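Local coordinates for malonyl CoA-acyl carrier protein transacylase (Clostridium perfringens, PDB 3PTW) that probably transfers the malonyl group from malonyl-CoA to the acyl carrier protein, the step that supplies extender units for fatty acid synthesis, at residues A[84-92]-A[223-231]; A[211-222]-A[240-248]. One frame throughout, in Å; residues are numbered along the deposited sequence.

Interaction 1: residues A[84-92]-A[223-231]; sequences SHISCGLSL and NGIVMSNVK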
loop_
_atom_site.group_PDB
_atom_site.type_symbol
_atom_site.label_atom_id
_atom_site.label_comp_id
_atom_site.label_asym_id
_atom_site.label_seq_id
_atom_site.Cartn_x
_atom_site.Cartn_y
_atom_site.Cartn_z
ATOM N N SER A 84 -17.546 -3.773 -1.894
ATOM C CA SER A 84 -17.007 -4.318 -0.662
ATOM C C SER A 84 -16.968 -3.205 0.377
ATOM O O SER A 84 -16.778 -2.032 0.042
ATOM C CB SER A 84 -15.581 -4.835 -0.876
ATOM O OG SER A 84 -14.838 -4.869 0.346
ATOM N N HIS A 85 -17.131 -3.583 1.638
ATOM C CA HIS A 85 -16.978 -2.638 2.737
ATOM C C HIS A 85 -15.891 -3.071 3.724
ATOM O O HIS A 85 -15.914 -2.684 4.901
ATOM C CB HIS A 85 -18.311 -2.434 3.448
ATOM C CG HIS A 85 -18.896 -3.691 4.015
ATOM N ND1 HIS A 85 -19.765 -4.495 3.306
ATOM C CD2 HIS A 85 -18.760 -4.265 5.233
ATOM C CE1 HIS A 85 -20.129 -5.517 4.059
ATOM N NE2 HIS A 85 -19.535 -5.400 5.235
ATOM N N ILE A 86 -14.952 -3.891 3.246
ATOM C CA ILE A 86 -13.747 -4.236 4.015
ATOM C C ILE A 86 -12.525 -4.140 3.109
ATOM O O ILE A 86 -12.409 -4.883 2.131
ATOM C CB ILE A 86 -13.808 -5.658 4.666
ATOM C CG1 ILE A 86 -15.198 -5.955 5.253
ATOM C CG2 ILE A 86 -12.722 -5.788 5.737
ATOM C CD1 ILE A 86 -15.439 -7.442 5.650
ATOM N N SER A 87 -11.623 -3.213 3.419
ATOM C CA SER A 87 -10.461 -2.976 2.565
ATOM C C SER A 87 -9.197 -2.617 3.331
ATOM O O SER A 87 -9.237 -2.300 4.519
ATOM C CB SER A 87 -10.768 -1.920 1.494
ATOM O OG SER A 87 -10.983 -0.637 2.045
ATOM N N CYS A 88 -8.065 -2.704 2.643
ATOM C CA CYS A 88 -6.810 -2.200 3.177
ATOM C C CYS A 88 -5.809 -2.108 2.062
ATOM O O CYS A 88 -6.114 -2.486 0.921
ATOM C CB CYS A 88 -6.286 -3.072 4.325
ATOM S SG CYS A 88 -5.356 -4.512 3.880
ATOM N N GLY A 89 -4.637 -1.580 2.404
ATOM C CA GLY A 89 -3.505 -1.464 1.503
ATOM C C GLY A 89 -2.209 -1.799 2.228
ATOM O O GLY A 89 -2.222 -2.285 3.372
ATOM N N LEU A 90 -1.086 -1.543 1.563
ATOM C CA LEU A 90 0.229 -1.828 2.139
ATOM C C LEU A 90 1.020 -0.546 1.984
ATOM O O LEU A 90 1.532 -0.248 0.890
ATOM C CB LEU A 90 0.886 -3.009 1.400
ATOM C CG LEU A 90 2.280 -3.634 1.656
ATOM C CD1 LEU A 90 3.309 -2.752 2.358
ATOM C CD2 LEU A 90 2.199 -4.919 2.364
ATOM N N SER A 91 1.078 0.217 3.084
ATOM C CA SER A 91 1.578 1.595 3.107
ATOM C C SER A 91 0.666 2.528 2.283
ATOM O O SER A 91 -0.369 2.973 2.792
ATOM C CB SER A 91 3.070 1.684 2.712
ATOM O OG SER A 91 3.539 3.025 2.742
ATOM N N LEU A 92 1.019 2.796 1.027
ATOM C CA LEU A 92 0.305 3.795 0.226
ATOM C C LEU A 92 -1.169 3.477 -0.034
ATOM O O LEU A 92 -2.017 4.379 0.021
ATOM C CB LEU A 92 1.010 4.047 -1.110
ATOM C CG LEU A 92 0.262 4.967 -2.087
ATOM C CD1 LEU A 92 0.139 6.397 -1.549
ATOM C CD2 LEU A 92 0.921 4.961 -3.451
ATOM N N ASN A 223 -16.946 4.967 6.097
ATOM C CA ASN A 223 -17.906 3.929 5.770
ATOM C C ASN A 223 -17.189 2.601 5.701
ATOM O O ASN A 223 -16.062 2.533 5.206
ATOM C CB ASN A 223 -18.532 4.199 4.421
ATOM C CG ASN A 223 -19.678 5.127 4.513
ATOM O OD1 ASN A 223 -20.813 4.711 4.780
ATOM N ND2 ASN A 223 -19.407 6.405 4.299
ATOM N N GLY A 224 -17.839 1.549 6.179
ATOM C CA GLY A 224 -17.244 0.225 6.179
ATOM C C GLY A 224 -15.987 0.121 7.019
ATOM O O GLY A 224 -15.766 0.899 7.962
ATOM N N ILE A 225 -15.165 -0.861 6.685
ATOM C CA ILE A 225 -14.038 -1.237 7.529
ATOM C C ILE A 225 -12.767 -1.043 6.737
ATOM O O ILE A 225 -12.651 -1.523 5.606
ATOM C CB ILE A 225 -14.154 -2.700 8.013
ATOM C CG1 ILE A 225 -15.342 -2.851 8.971
ATOM C CG2 ILE A 225 -12.860 -3.162 8.700
ATOM C CD1 ILE A 225 -15.751 -4.306 9.239
ATOM N N VAL A 226 -11.833 -0.303 7.323
ATOM C CA VAL A 226 -10.518 -0.121 6.736
ATOM C C VAL A 226 -9.535 -0.625 7.771
ATOM O O VAL A 226 -9.664 -0.292 8.963
ATOM C CB VAL A 226 -10.240 1.362 6.393
ATOM C CG1 VAL A 226 -8.812 1.544 5.898
ATOM C CG2 VAL A 226 -11.230 1.856 5.367
ATOM N N MET A 227 -8.590 -1.455 7.331
ATOM C CA MET A 227 -7.543 -1.960 8.218
ATOM C C MET A 227 -6.394 -0.965 8.314
ATOM O O MET A 227 -5.944 -0.387 7.298
ATOM C CB MET A 227 -7.023 -3.339 7.771
ATOM C CG MET A 227 -8.076 -4.428 7.708
ATOM S SD MET A 227 -8.868 -4.686 9.314
ATOM C CE MET A 227 -10.155 -5.865 8.965
ATOM N N SER A 228 -5.933 -0.751 9.542
ATOM C CA SER A 228 -4.784 0.108 9.773
ATOM C C SER A 228 -3.500 -0.705 9.748
ATOM O O SER A 228 -3.384 -1.701 10.472
ATOM C CB SER A 228 -4.920 0.861 11.098
ATOM O OG SER A 228 -3.637 1.267 11.599
ATOM N N ASN A 229 -2.551 -0.268 8.911
ATOM C CA ASN A 229 -1.205 -0.838 8.838
ATOM C C ASN A 229 -0.472 -0.716 10.181
ATOM O O ASN A 229 0.293 -1.611 10.568
ATOM C CB ASN A 229 -0.340 -0.150 7.739
ATOM C CG ASN A 229 -0.745 -0.510 6.288
ATOM O OD1 ASN A 229 -0.352 0.193 5.349
ATOM N ND2 ASN A 229 -1.491 -1.591 6.098
ATOM N N VAL A 230 -0.677 0.399 10.879
ATOM C CA VAL A 230 -0.034 0.622 12.187
ATOM C C VAL A 230 -0.582 -0.339 13.245
ATOM O O VAL A 230 0.186 -0.960 13.991
ATOM C CB VAL A 230 -0.196 2.094 12.699
ATOM C CG1 VAL A 230 0.214 2.219 14.176
ATOM C CG2 VAL A 230 0.635 3.039 11.861
ATOM N N LYS A 231 -1.908 -0.441 13.301
ATOM C CA LYS A 231 -2.608 -1.206 14.338
ATOM C C LYS A 231 -2.559 -2.718 14.109
ATOM O O LYS A 231 -2.558 -3.487 15.067
ATOM C CB LYS A 231 -4.075 -0.766 14.396
ATOM C CG LYS A 231 -4.314 0.637 15.007
ATOM C CD LYS A 231 -5.825 0.947 15.146
ATOM C CE LYS A 231 -6.507 0.007 16.131
ATOM N NZ LYS A 231 -7.963 0.259 16.219
HETATM O O HOH W 1 -13.594 -0.776 3.175
HETATM O O HOH W 2 -4.498 -0.238 5.118
#

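Interaction 2: residues A[211-222]-A[240-248]; sequences EDELNKISINKL and NIIELLTSQ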
loop_
_atom_site.group_PDB
_atom_site.type_symbol
_atom_site.label_atom_id
_atom_site.label_comp_id
_atom_site.label_asym_id
_atom_site.label_seq_id
_atom_site.Cartn_x
_atom_site.Cartn_y
_atom_site.Cartn_z
ATOM N N GLU A 211 1.705 15.199 9.368
ATOM C CA GLU A 211 0.747 15.626 10.400
ATOM C C GLU A 211 0.231 17.045 10.128
ATOM O O GLU A 211 -0.980 17.284 10.119
ATOM C CB GLU A 211 1.380 15.555 11.792
ATOM C CG GLU A 211 0.519 16.104 12.922
ATOM C CD GLU A 211 1.127 15.865 14.301
ATOM O OE1 GLU A 211 2.359 15.951 14.442
ATOM O OE2 GLU A 211 0.369 15.585 15.256
ATOM N N ASP A 212 1.151 17.976 9.904
ATOM C CA ASP A 212 0.775 19.377 9.618
ATOM C C ASP A 212 -0.135 19.479 8.402
ATOM O O ASP A 212 -1.129 20.205 8.424
ATOM C CB ASP A 212 2.017 20.265 9.474
ATOM C CG ASP A 212 2.703 20.512 10.806
ATOM O OD1 ASP A 212 3.917 20.827 10.816
ATOM O OD2 ASP A 212 2.027 20.381 11.857
ATOM N N GLU A 213 0.197 18.738 7.354
ATOM C CA GLU A 213 -0.641 18.665 6.145
ATOM C C GLU A 213 -2.010 18.024 6.396
ATOM O O GLU A 213 -3.042 18.567 5.993
ATOM C CB GLU A 213 0.094 17.890 5.041
ATOM C CG GLU A 213 1.300 18.625 4.463
ATOM C CD GLU A 213 0.979 20.056 4.049
ATOM O OE1 GLU A 213 -0.059 20.279 3.377
ATOM O OE2 GLU A 213 1.775 20.948 4.417
ATOM N N LEU A 214 -2.010 16.862 7.047
ATOM C CA LEU A 214 -3.257 16.197 7.445
ATOM C C LEU A 214 -4.208 17.134 8.206
ATOM O O LEU A 214 -5.400 17.150 7.927
ATOM C CB LEU A 214 -2.977 14.911 8.254
ATOM C CG LEU A 214 -2.505 13.664 7.486
ATOM C CD1 LEU A 214 -1.841 12.642 8.418
ATOM C CD2 LEU A 214 -3.674 12.995 6.719
ATOM N N ASN A 215 -3.671 17.919 9.145
ATOM C CA ASN A 215 -4.474 18.871 9.926
ATOM C C ASN A 215 -5.197 19.959 9.099
ATOM O O ASN A 215 -6.144 20.586 9.589
ATOM C CB ASN A 215 -3.621 19.519 11.022
ATOM C CG ASN A 215 -3.396 18.600 12.215
ATOM O OD1 ASN A 215 -4.206 17.733 12.502
ATOM N ND2 ASN A 215 -2.297 18.806 12.929
ATOM N N LYS A 216 -4.742 20.177 7.861
ATOM C CA LYS A 216 -5.324 21.200 6.977
ATOM C C LYS A 216 -6.541 20.710 6.189
ATOM O O LYS A 216 -7.366 21.519 5.769
ATOM C CB LYS A 216 -4.285 21.746 5.987
ATOM C CG LYS A 216 -3.146 22.555 6.596
ATOM C CD LYS A 216 -1.980 22.590 5.609
ATOM C CE LYS A 216 -0.858 23.504 6.051
ATOM N NZ LYS A 216 -0.877 24.757 5.243
ATOM N N ILE A 217 -6.671 19.405 5.989
ATOM C CA ILE A 217 -7.744 18.919 5.115
ATOM C C ILE A 217 -8.945 18.396 5.905
ATOM O O ILE A 217 -8.870 18.201 7.117
ATOM C CB ILE A 217 -7.256 17.887 4.017
ATOM C CG1 ILE A 217 -7.351 16.427 4.498
ATOM C CG2 ILE A 217 -5.885 18.268 3.432
ATOM C CD1 ILE A 217 -6.058 15.772 4.864
ATOM N N SER A 218 -10.048 18.180 5.201
ATOM C CA SER A 218 -11.271 17.677 5.811
ATOM C C SER A 218 -11.320 16.152 5.855
ATOM O O SER A 218 -11.167 15.469 4.834
ATOM C CB SER A 218 -12.506 18.257 5.113
ATOM O OG SER A 218 -12.283 18.384 3.726
ATOM N N ILE A 219 -11.521 15.625 7.056
ATOM C CA ILE A 219 -11.557 14.189 7.270
ATOM C C ILE A 219 -12.920 13.792 7.817
ATOM O O ILE A 219 -13.365 14.322 8.833
ATOM C CB ILE A 219 -10.396 13.726 8.191
ATOM C CG1 ILE A 219 -9.074 13.776 7.415
ATOM C CG2 ILE A 219 -10.631 12.302 8.710
ATOM C CD1 ILE A 219 -7.883 14.142 8.249
ATOM N N ASN A 220 -13.577 12.874 7.113
ATOM C CA ASN A 220 -14.921 12.434 7.453
ATOM C C ASN A 220 -14.935 11.079 8.155
ATOM O O ASN A 220 -13.917 10.372 8.209
ATOM C CB ASN A 220 -15.774 12.335 6.187
ATOM C CG ASN A 220 -15.769 13.614 5.379
ATOM O OD1 ASN A 220 -16.300 14.632 5.815
ATOM N ND2 ASN A 220 -15.166 13.566 4.190
ATOM N N LYS A 221 -16.107 10.730 8.681
ATOM C CA LYS A 221 -16.381 9.406 9.210
ATOM C C LYS A 221 -16.152 8.336 8.117
ATOM O O LYS A 221 -16.445 8.558 6.937
ATOM C CB LYS A 221 -17.824 9.386 9.730
ATOM C CG LYS A 221 -18.403 8.027 10.076
ATOM C CD LYS A 221 -19.932 8.085 10.103
ATOM C CE LYS A 221 -20.531 6.721 10.406
ATOM N NZ LYS A 221 -20.366 5.773 9.269
ATOM N N LEU A 222 -15.610 7.187 8.514
ATOM C CA LEU A 222 -15.418 6.063 7.587
ATOM C C LEU A 222 -16.717 5.324 7.350
ATOM O O LEU A 222 -17.494 5.090 8.281
ATOM C CB LEU A 222 -14.409 5.035 8.109
ATOM C CG LEU A 222 -13.154 5.338 8.931
ATOM C CD1 LEU A 222 -12.034 4.427 8.457
ATOM C CD2 LEU A 222 -12.735 6.784 8.849
ATOM N N ASN A 240 -7.827 8.103 16.360
ATOM C CA ASN A 240 -7.400 9.318 15.689
ATOM C C ASN A 240 -6.792 9.014 14.316
ATOM O O ASN A 240 -5.670 8.512 14.221
ATOM C CB ASN A 240 -6.404 10.079 16.560
ATOM C CG ASN A 240 -6.149 11.489 16.057
ATOM O OD1 ASN A 240 -5.727 11.703 14.912
ATOM N ND2 ASN A 240 -6.397 12.460 16.917
ATOM N N ILE A 241 -7.531 9.326 13.258
ATOM C CA ILE A 241 -7.089 9.010 11.901
ATOM C C ILE A 241 -5.737 9.654 11.541
ATOM O O ILE A 241 -4.820 8.964 11.093
ATOM C CB ILE A 241 -8.174 9.342 10.847
ATOM C CG1 ILE A 241 -9.358 8.388 11.003
ATOM C CG2 ILE A 241 -7.611 9.250 9.418
ATOM C CD1 ILE A 241 -10.566 8.792 10.197
ATOM N N ILE A 242 -5.624 10.965 11.747
ATOM C CA ILE A 242 -4.375 11.701 11.507
ATOM C C ILE A 242 -3.159 11.038 12.165
ATOM O O ILE A 242 -2.096 10.927 11.552
ATOM C CB ILE A 242 -4.508 13.183 11.958
ATOM C CG1 ILE A 242 -5.497 13.928 11.043
ATOM C CG2 ILE A 242 -3.132 13.889 12.019
ATOM C CD1 ILE A 242 -6.321 14.992 11.768
ATOM N N GLU A 243 -3.326 10.574 13.395
ATOM C CA GLU A 243 -2.215 9.988 14.144
ATOM C C GLU A 243 -1.833 8.623 13.597
ATOM O O GLU A 243 -0.658 8.305 13.513
ATOM C CB GLU A 243 -2.562 9.897 15.627
ATOM C CG GLU A 243 -1.643 9.041 16.453
ATOM C CD GLU A 243 -2.364 8.463 17.655
ATOM O OE1 GLU A 243 -2.595 7.228 17.664
ATOM O OE2 GLU A 243 -2.726 9.252 18.569
ATOM N N LEU A 244 -2.832 7.818 13.239
ATOM C CA LEU A 244 -2.582 6.519 12.607
ATOM C C LEU A 244 -1.896 6.658 11.244
ATOM O O LEU A 244 -1.192 5.755 10.812
ATOM C CB LEU A 244 -3.878 5.733 12.470
ATOM C CG LEU A 244 -4.160 4.594 13.475
ATOM C CD1 LEU A 244 -3.416 4.695 14.804
ATOM C CD2 LEU A 244 -5.640 4.481 13.713
ATOM N N LEU A 245 -2.106 7.794 10.592
ATOM C CA LEU A 245 -1.532 8.062 9.267
ATOM C C LEU A 245 -0.152 8.701 9.443
ATOM O O LEU A 245 0.775 8.476 8.655
ATOM C CB LEU A 245 -2.466 8.978 8.480
ATOM C CG LEU A 245 -3.266 8.523 7.252
ATOM C CD1 LEU A 245 -3.513 7.020 7.159
ATOM C CD2 LEU A 245 -4.560 9.324 7.152
ATOM N N THR A 246 -0.023 9.479 10.506
ATOM C CA THR A 246 1.263 10.029 10.924
ATOM C C THR A 246 2.219 8.894 11.295
ATOM O O THR A 246 3.287 8.783 10.703
ATOM C CB THR A 246 1.061 11.025 12.081
ATOM O OG1 THR A 246 0.473 12.216 11.545
ATOM C CG2 THR A 246 2.375 11.371 12.785
ATOM N N SER A 247 1.822 8.067 12.268
ATOM C CA SER A 247 2.571 6.865 12.668
ATOM C C SER A 247 2.971 5.915 11.516
ATOM O O SER A 247 4.066 5.346 11.526
ATOM C CB SER A 247 1.759 6.073 13.701
ATOM O OG SER A 247 1.583 6.821 14.886
ATOM N N GLN A 248 2.089 5.751 10.525
ATOM C CA GLN A 248 2.278 4.771 9.445
ATOM C C GLN A 248 3.629 4.863 8.726
ATOM O O GLN A 248 4.248 3.824 8.424
ATOM C CB GLN A 248 1.125 4.858 8.423
ATOM C CG GLN A 248 1.071 3.681 7.447
ATOM C CD GLN A 248 0.365 4.014 6.143
ATOM O OE1 GLN A 248 0.530 5.116 5.589
ATOM N NE2 GLN A 248 -0.406 3.063 5.633
#

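Interaction 1: residues A[84-92]-A[223-231]
N229 reaches across from the end of strand 225-228 and spans the turn that follows strand 86-89 with both ends of its amide. ND2 donates to G89 O at 2.9 Å, an almost straight bond (177° at the hydrogen) that lies in the amide plane of N229 but approaches from above the plane of the G89 carbonyl. OD1 accepts the backbone N of S91 at 2.7 Å. With chi1 at -72°, CG lies beside the N229 backbone N, and the flat amide is held against rotation by its two backbone partners, with D258 as a further acceptor for ND2. This probably helps hold the turn carrying S91, whose place in a G-x-S-x-G sequence is consistent with the nucleophile elbow of acyltransferases; S91 OG is bonded to R116.

I225 and I86, paired in parallel register, lie side by side with CG2 against CG2 at 4.0 Å. Backbone bonds run from I225 N to H85 O and from S87 N to I225 O. M227 donates its N to S87 O, packs CB on C88 CB at 3.5 Å, and bends at chi2 so that CE comes to I86 CG2. Farther along, a water joins M227 O to G89 N where the strands diverge.

Strand 4-8 flanks strand 86-89 on its other edge, helix 93-100 packs on S87 and V226, and helix 255-264 on C88 and M227.

Interaction 2: residues A[211-222]-A[240-248]
I242 projects from the first turn of helix 241-248 into a groove formed by L214, N215 and I219. Its CG1 touches I219 CD1 at 3.7 Å and also meets L214 CB. I242 CD1 lies 3.5 Å from N215 OD1, the two side chains crossing at about a right angle. Next to it, the I241 side chain runs alongside those of I219 and L222, pointing the other way; I241 CD1 is 3.8 Å from I219 CG2 and also meets L222 CD2. L214 points CB at I242 and sets CD1 between I242 O, 3.6 Å away, and L245 CB, and E211 lays CB against T246 OG1.

That hydroxyl is turned back onto its own helix: chi1 of -73° puts OG1 beside the backbone N, and it donates to I242 O, which also takes T246 N from the opposite face of the carbonyl. N240 OD1 caps the helix start by accepting E243 N, and a type I turn from L214 to I217 redirects the chain toward I219.

The contact is thus a mainly apolar surface seam between the end of helix 204-214, its following loop and helix 241-248. Helix 106-122 backs L214 through L112, and helix 93-100 lies against L245.

How the interactions relate
Interactions 1 and 2 alternate along the chain: the loop ending at L222 runs directly into segment 223-231 and its strand 225-228, and helix 241-248 follows soon after it. Their centres are 14 Å apart, yet they meet at Q248, whose NE2 lies 2.8 Å from S91 O in a probable hydrogen bond and 2.9 Å from N229 OD1, while V230 CG2 packs on L244 O. Q248 OE1 accepts from R116, which also bonds S91 OG, and Q248 O is bonded to H199, whose side chain touches S91. Interaction 2 therefore packs the helix whose C-terminal part carries Q248 into the polar network around S91, the probable nucleophile, whose turn interaction 1 helps to hold.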